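Local coordinates for acetate CoA-transferase subunit beta (Escherichia coli DH5[alpha], PDB 5DBN), which transfers coenzyme A from acetyl-CoA to acetoacetate and other short-chain fatty acids, by way of a covalent enzyme-CoA intermediate, in short-chain fatty acid degradation, at residues B[178-183]-B[202-207]; B[103-108]-B[150-155]. All blocks are in the same frame, centred on the assembly; numbering follows the deposited sequence.

Contact 1 of 2, residues B[178-183]-B[202-207]; sequences DGKMWL and RFEVAA
Trp182 and Leu183 run beside Glu204 and Val205 as two parallel strands, the ends of a beta-alpha-beta unit in which helix 192-197 makes the crossover; strand 204-205 is the outermost in this chain of its mixed sheet. Three backbone hydrogen bonds join them. Glu204 N gives to Met181 O, Leu183 N gives to Glu204 O at 2.9 Å, and Ala206 N closes the set on Leu183 O with an N-H...O angle of 173°. Glu204 O also receives a CA-H...O contact from Trp182 CA.

The apolar contacts gather on the side of Leu183 and Val205. Leu183 lies alongside Phe203, both pointing the same way, with its CB 3.5 Å from Phe203 CD1 and its CD2 next to CE1; CD2 also meets Val205 CG2 at 4.1 Å. Helix 192-197 covers this side through Leu192 and Arg196, while Phe174 from strand 172-177 meets the Phe203 ring edge-to-face. Met181, its CG anti to the backbone N (chi1 -174°), touches Phe203 CB with that CG at 4.0 Å.

On the other side of the sheet Glu204 lies across the Trp182 indole, its carboxylate plane turned 27° from the ring. Glu204 OE2 comes to 3.8 Å from Lys180 CD. The opposite charges are not in contact, Lys180 NZ staying 5.8 Å from Glu204 OE2. The methylene makes the CH-pi contact: Glu204 CB sits over the six-membered ring, displaced from its centre toward CZ3, 3.9 Å from the centroid.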
loop_
_atom_site.group_PDB
_atom_site.type_symbol
_atom_site.label_atom_id
_atom_site.label_comp_id
_atom_site.label_asym_id
_atom_site.label_seq_id
_atom_site.Cartn_x
_atom_site.Cartn_y
_atom_site.Cartn_z
ATOM N N ASP B 178 -28.302 -6.172 -15.773
ATOM C CA ASP B 178 -28.269 -7.632 -15.785
ATOM C C ASP B 178 -27.902 -8.181 -17.163
ATOM O O ASP B 178 -28.571 -9.075 -17.685
ATOM C CB ASP B 178 -29.618 -8.201 -15.333
ATOM C CG ASP B 178 -29.948 -7.846 -13.895
ATOM O OD1 ASP B 178 -29.016 -7.786 -13.065
ATOM O OD2 ASP B 178 -31.141 -7.631 -13.595
ATOM N N GLY B 179 -26.845 -7.629 -17.751
ATOM C CA GLY B 179 -26.317 -8.124 -19.011
ATOM C C GLY B 179 -26.971 -7.522 -20.241
ATOM O O GLY B 179 -26.342 -7.413 -21.295
ATOM N N LYS B 180 -28.231 -7.124 -20.103
ATOM C CA LYS B 180 -29.017 -6.605 -21.222
ATOM C C LYS B 180 -28.953 -5.088 -21.338
ATOM O O LYS B 180 -28.867 -4.373 -20.340
ATOM C CB LYS B 180 -30.466 -7.067 -21.072
ATOM C CG LYS B 180 -30.628 -8.563 -21.258
ATOM C CD LYS B 180 -32.082 -8.989 -21.269
ATOM C CE LYS B 180 -32.702 -8.805 -19.887
ATOM N NZ LYS B 180 -32.030 -9.703 -18.891
ATOM N N MET B 181 -29.004 -4.616 -22.579
ATOM C CA MET B 181 -28.925 -3.198 -22.892
ATOM C C MET B 181 -30.320 -2.616 -23.082
ATOM O O MET B 181 -31.122 -3.147 -23.852
ATOM C CB MET B 181 -28.077 -2.987 -24.148
ATOM C CG MET B 181 -27.806 -1.539 -24.500
ATOM S SD MET B 181 -26.854 -1.411 -26.023
ATOM C CE MET B 181 -26.477 0.340 -26.033
ATOM N N TRP B 182 -30.601 -1.526 -22.376
ATOM C CA TRP B 182 -31.917 -0.897 -22.407
ATOM C C TRP B 182 -31.846 0.555 -22.862
ATOM O O TRP B 182 -31.059 1.340 -22.338
ATOM C CB TRP B 182 -32.570 -0.970 -21.023
ATOM C CG TRP B 182 -33.057 -2.334 -20.672
ATOM C CD1 TRP B 182 -32.361 -3.313 -20.027
ATOM C CD2 TRP B 182 -34.353 -2.876 -20.945
ATOM N NE1 TRP B 182 -33.143 -4.433 -19.886
ATOM C CE2 TRP B 182 -34.372 -4.190 -20.440
ATOM C CE3 TRP B 182 -35.500 -2.375 -21.569
ATOM C CZ2 TRP B 182 -35.492 -5.011 -20.541
ATOM C CZ3 TRP B 182 -36.610 -3.191 -21.668
ATOM C CH2 TRP B 182 -36.600 -4.494 -21.156
ATOM N N LEU B 183 -32.676 0.898 -23.841
ATOM C CA LEU B 183 -32.875 2.290 -24.219
ATOM C C LEU B 183 -33.878 2.901 -23.246
ATOM O O LEU B 183 -35.067 2.585 -23.290
ATOM C CB LEU B 183 -33.376 2.404 -25.661
ATOM C CG LEU B 183 -33.804 3.800 -26.122
ATOM C CD1 LEU B 183 -32.638 4.774 -26.064
ATOM C CD2 LEU B 183 -34.384 3.745 -27.526
ATOM N N ARG B 202 -27.831 -4.188 -30.433
ATOM C CA ARG B 202 -29.171 -4.689 -30.148
ATOM C C ARG B 202 -29.600 -4.235 -28.757
ATOM O O ARG B 202 -28.868 -4.427 -27.785
ATOM C CB ARG B 202 -29.225 -6.215 -30.228
ATOM C CG ARG B 202 -28.695 -6.821 -31.513
ATOM C CD ARG B 202 -28.773 -8.340 -31.437
ATOM N NE ARG B 202 -28.140 -9.005 -32.573
ATOM C CZ ARG B 202 -26.841 -9.276 -32.659
ATOM N NH1 ARG B 202 -26.013 -8.931 -31.680
ATOM N NH2 ARG B 202 -26.366 -9.892 -33.732
ATOM N N PHE B 203 -30.776 -3.623 -28.663
ATOM C CA PHE B 203 -31.276 -3.145 -27.379
ATOM C C PHE B 203 -32.798 -3.205 -27.315
ATOM O O PHE B 203 -33.479 -3.079 -28.334
ATOM C CB PHE B 203 -30.801 -1.713 -27.115
ATOM C CG PHE B 203 -31.295 -0.713 -28.121
ATOM C CD1 PHE B 203 -32.530 -0.106 -27.965
ATOM C CD2 PHE B 203 -30.520 -0.372 -29.217
ATOM C CE1 PHE B 203 -32.986 0.816 -28.886
ATOM C CE2 PHE B 203 -30.969 0.550 -30.142
ATOM C CZ PHE B 203 -32.204 1.145 -29.976
ATOM N N GLU B 204 -33.318 -3.401 -26.108
ATOM C CA GLU B 204 -34.754 -3.370 -25.872
ATOM C C GLU B 204 -35.152 -1.983 -25.389
ATOM O O GLU B 204 -34.385 -1.313 -24.698
ATOM C CB GLU B 204 -35.169 -4.434 -24.855
ATOM C CG GLU B 204 -34.937 -5.862 -25.331
ATOM C CD GLU B 204 -35.482 -6.900 -24.369
ATOM O OE1 GLU B 204 -36.713 -7.121 -24.366
ATOM O OE2 GLU B 204 -34.681 -7.488 -23.610
ATOM N N VAL B 205 -36.352 -1.556 -25.768
ATOM C CA VAL B 205 -36.856 -0.243 -25.393
ATOM C C VAL B 205 -37.743 -0.369 -24.161
ATOM O O VAL B 205 -38.586 -1.264 -24.083
ATOM C CB VAL B 205 -37.655 0.405 -26.545
ATOM C CG1 VAL B 205 -38.098 1.813 -26.169
ATOM C CG2 VAL B 205 -36.824 0.434 -27.821
ATOM N N ALA B 206 -37.541 0.522 -23.195
ATOM C CA ALA B 206 -38.360 0.544 -21.989
ATOM C C ALA B 206 -39.814 0.839 -22.341
ATOM O O ALA B 206 -40.097 1.729 -23.141
ATOM C CB ALA B 206 -37.835 1.573 -21.008
ATOM N N ALA B 207 -40.728 0.082 -21.744
ATOM C CA ALA B 207 -42.152 0.241 -22.013
ATOM C C ALA B 207 -42.657 1.588 -21.508
ATOM O O ALA B 207 -43.484 2.232 -22.154
ATOM C CB ALA B 207 -42.943 -0.892 -21.374
#

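Contact 2 of 2, residues B[103-108]-B[150-155]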
loop_
_atom_site.group_PDB
_atom_site.type_symbol
_atom_site.label_atom_id
_atom_site.label_comp_id
_atom_site.label_asym_id
_atom_site.label_seq_id
_atom_site.Cartn_x
_atom_site.Cartn_y
_atom_site.Cartn_z
ATOM N N VAL B 103 -18.800 1.492 -27.700
ATOM C CA VAL B 103 -19.472 0.721 -26.659
ATOM C C VAL B 103 -20.369 -0.290 -27.362
ATOM O O VAL B 103 -20.873 -0.005 -28.448
ATOM C CB VAL B 103 -20.306 1.622 -25.718
ATOM C CG1 VAL B 103 -20.998 0.792 -24.642
ATOM C CG2 VAL B 103 -19.430 2.690 -25.083
ATOM N N ASP B 104 -20.563 -1.467 -26.769
ATOM C CA ASP B 104 -21.419 -2.476 -27.390
ATOM C C ASP B 104 -22.437 -3.102 -26.439
ATOM O O ASP B 104 -22.459 -2.811 -25.242
ATOM C CB ASP B 104 -20.566 -3.579 -28.034
ATOM C CG ASP B 104 -19.651 -4.286 -27.045
ATOM O OD1 ASP B 104 -19.974 -4.349 -25.840
ATOM O OD2 ASP B 104 -18.601 -4.799 -27.486
ATOM N N GLU B 105 -23.285 -3.958 -27.005
ATOM C CA GLU B 105 -24.396 -4.568 -26.284
ATOM C C GLU B 105 -23.936 -5.403 -25.092
ATOM O O GLU B 105 -24.702 -5.629 -24.155
ATOM C CB GLU B 105 -25.216 -5.444 -27.240
ATOM C CG GLU B 105 -24.429 -6.603 -27.839
ATOM C CD GLU B 105 -25.157 -7.294 -28.980
ATOM O OE1 GLU B 105 -25.847 -6.604 -29.762
ATOM O OE2 GLU B 105 -25.031 -8.532 -29.099
ATOM N N GLU B 106 -22.687 -5.859 -25.131
ATOM C CA GLU B 106 -22.114 -6.626 -24.030
ATOM C C GLU B 106 -21.465 -5.709 -22.996
ATOM O O GLU B 106 -20.718 -6.167 -22.131
ATOM C CB GLU B 106 -21.091 -7.635 -24.557
ATOM C CG GLU B 106 -21.678 -8.654 -25.523
ATOM C CD GLU B 106 -22.728 -9.539 -24.873
ATOM O OE1 GLU B 106 -22.569 -9.878 -23.681
ATOM O OE2 GLU B 106 -23.717 -9.892 -25.552
ATOM N N ALA B 107 -21.754 -4.416 -23.102
ATOM C CA ALA B 107 -21.254 -3.406 -22.170
ATOM C C ALA B 107 -19.730 -3.290 -22.181
ATOM O O ALA B 107 -19.141 -2.744 -21.247
ATOM C CB ALA B 107 -21.750 -3.705 -20.753
ATOM N N ASN B 108 -19.092 -3.778 -23.242
ATOM C CA ASN B 108 -17.652 -3.608 -23.395
ATOM C C ASN B 108 -17.336 -2.161 -23.757
ATOM O O ASN B 108 -18.186 -1.454 -24.297
ATOM C CB ASN B 108 -17.095 -4.552 -24.462
ATOM C CG ASN B 108 -17.415 -6.007 -24.181
ATOM O OD1 ASN B 108 -17.444 -6.438 -23.029
ATOM N ND2 ASN B 108 -17.654 -6.775 -25.238
ATOM N N ILE B 150 -21.812 2.870 -31.351
ATOM C CA ILE B 150 -22.535 1.944 -30.483
ATOM C C ILE B 150 -22.821 0.657 -31.263
ATOM O O ILE B 150 -23.777 0.592 -32.034
ATOM C CB ILE B 150 -23.842 2.570 -29.958
ATOM C CG1 ILE B 150 -23.537 3.924 -29.305
ATOM C CG2 ILE B 150 -24.515 1.637 -28.962
ATOM C CD1 ILE B 150 -24.756 4.715 -28.885
ATOM N N LEU B 151 -21.987 -0.361 -31.050
ATOM C CA LEU B 151 -21.945 -1.535 -31.928
ATOM C C LEU B 151 -22.402 -2.835 -31.266
ATOM O O LEU B 151 -22.699 -2.868 -30.077
ATOM C CB LEU B 151 -20.521 -1.720 -32.455
ATOM C CG LEU B 151 -19.879 -0.478 -33.078
ATOM C CD1 LEU B 151 -18.420 -0.746 -33.417
ATOM C CD2 LEU B 151 -20.652 -0.025 -34.310
ATOM N N ARG B 152 -22.470 -3.904 -32.054
ATOM C CA ARG B 152 -22.725 -5.237 -31.519
ATOM C C ARG B 152 -21.507 -5.740 -30.761
ATOM O O ARG B 152 -21.626 -6.391 -29.725
ATOM C CB ARG B 152 -23.088 -6.215 -32.635
ATOM C CG ARG B 152 -24.444 -5.960 -33.262
ATOM C CD ARG B 152 -24.741 -6.967 -34.358
ATOM N NE ARG B 152 -26.075 -6.778 -34.920
ATOM C CZ ARG B 152 -26.636 -7.591 -35.810
ATOM N NH1 ARG B 152 -25.977 -8.652 -36.254
ATOM N NH2 ARG B 152 -27.859 -7.342 -36.257
ATOM N N ARG B 153 -20.333 -5.435 -31.300
ATOM C CA ARG B 153 -19.070 -5.825 -30.693
ATOM C C ARG B 153 -18.012 -4.807 -31.078
ATOM O O ARG B 153 -17.861 -4.484 -32.256
ATOM C CB ARG B 153 -18.659 -7.229 -31.145
ATOM C CG ARG B 153 -17.302 -7.699 -30.623
ATOM C CD ARG B 153 -17.245 -7.694 -29.101
ATOM N NE ARG B 153 -16.052 -8.364 -28.580
ATOM C CZ ARG B 153 -14.870 -7.781 -28.393
ATOM N NH1 ARG B 153 -14.693 -6.498 -28.682
ATOM N NH2 ARG B 153 -13.857 -8.488 -27.911
ATOM N N CYS B 154 -17.288 -4.296 -30.087
ATOM C CA CYS B 154 -16.231 -3.327 -30.343
ATOM C C CYS B 154 -15.199 -3.928 -31.290
ATOM O O CYS B 154 -14.810 -5.084 -31.135
ATOM C CB CYS B 154 -15.563 -2.898 -29.036
ATOM S SG CYS B 154 -16.626 -1.947 -27.923
ATOM N N THR B 155 -14.767 -3.145 -32.275
ATOM C CA THR B 155 -13.746 -3.598 -33.213
ATOM C C THR B 155 -12.387 -3.055 -32.783
ATOM O O THR B 155 -11.347 -3.604 -33.143
ATOM C CB THR B 155 -14.061 -3.161 -34.665
ATOM O OG1 THR B 155 -13.120 -3.758 -35.567
ATOM C CG2 THR B 155 -14.014 -1.651 -34.806
#
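The guanidinium of Arg153 has Asn108 ND2 over one face, away from its centre, with the amide plane turned 68° from it. Asp104 OD2 approaches the same group obliquely and stays 4.4 Å from Arg153 NH1, too far for a salt bridge; it lies closer to the arginine CD. The Asp104 carboxylate is itself gripped from both segments. OD2 takes Cys154 N on its anti lone pair at 3.0 Å and Asn108 ND2 on the syn side, while OD1 takes Asn108 N at 2.8 Å and, weakly, Glu106 N. These bonds link the type I turn from Asp104 to Ala107 with the loop after strand 150-151; chi1 of 59° sets Asp104 CG between the backbone N and the carbonyl carbon. Asn108 OD1 accepts a hydrogen bond from the backbone N of His162.

Strands 102-104 and 150-151 are parallel neighbours in the small three-stranded mixed sheet, Val103 beside Ile150 and Asp104 beside Leu151, with Leu151 N hydrogen-bonded to Val103 O at 2.9 Å. Glu105 N makes a weak hydrogen bond to Leu151 O. Glu105 CG lies 3.4 Å from Arg152 O, its carboxylate continuing to Arg202 in a salt bridge. An alanine at Asp104 would probably leave Cys154 N, Asn108 N and Asn108 ND2 without this acceptor and the loop after strand 150-151 less firmly tied to the turn. With several N-H donors and the Arg153 charge nearby, the carboxylate would be expected to favour its ionised form.

From the N terminus, the chain passes through 103-108 and returns after 41 intervening residues at 150-155, where contact 2 closes a loop that includes helix 125-131 and strand 135-138. Strands 166-168 and 172-177 follow before 178-183 opens contact 1, which closes after 18 intervening residues at 202-207. The two loops are therefore in series, neither nested nor crossed. Contact 2 belongs to the small three-stranded sheet, contact 1 to one end of the large mixed sheet, and their centres lie 13 Å apart. They meet directly: Met181 CE packs on Ile150 CG2 at 3.8 Å, joining the two sheets, and the Arg202-Glu105 salt bridge ties the flanking loop and turn.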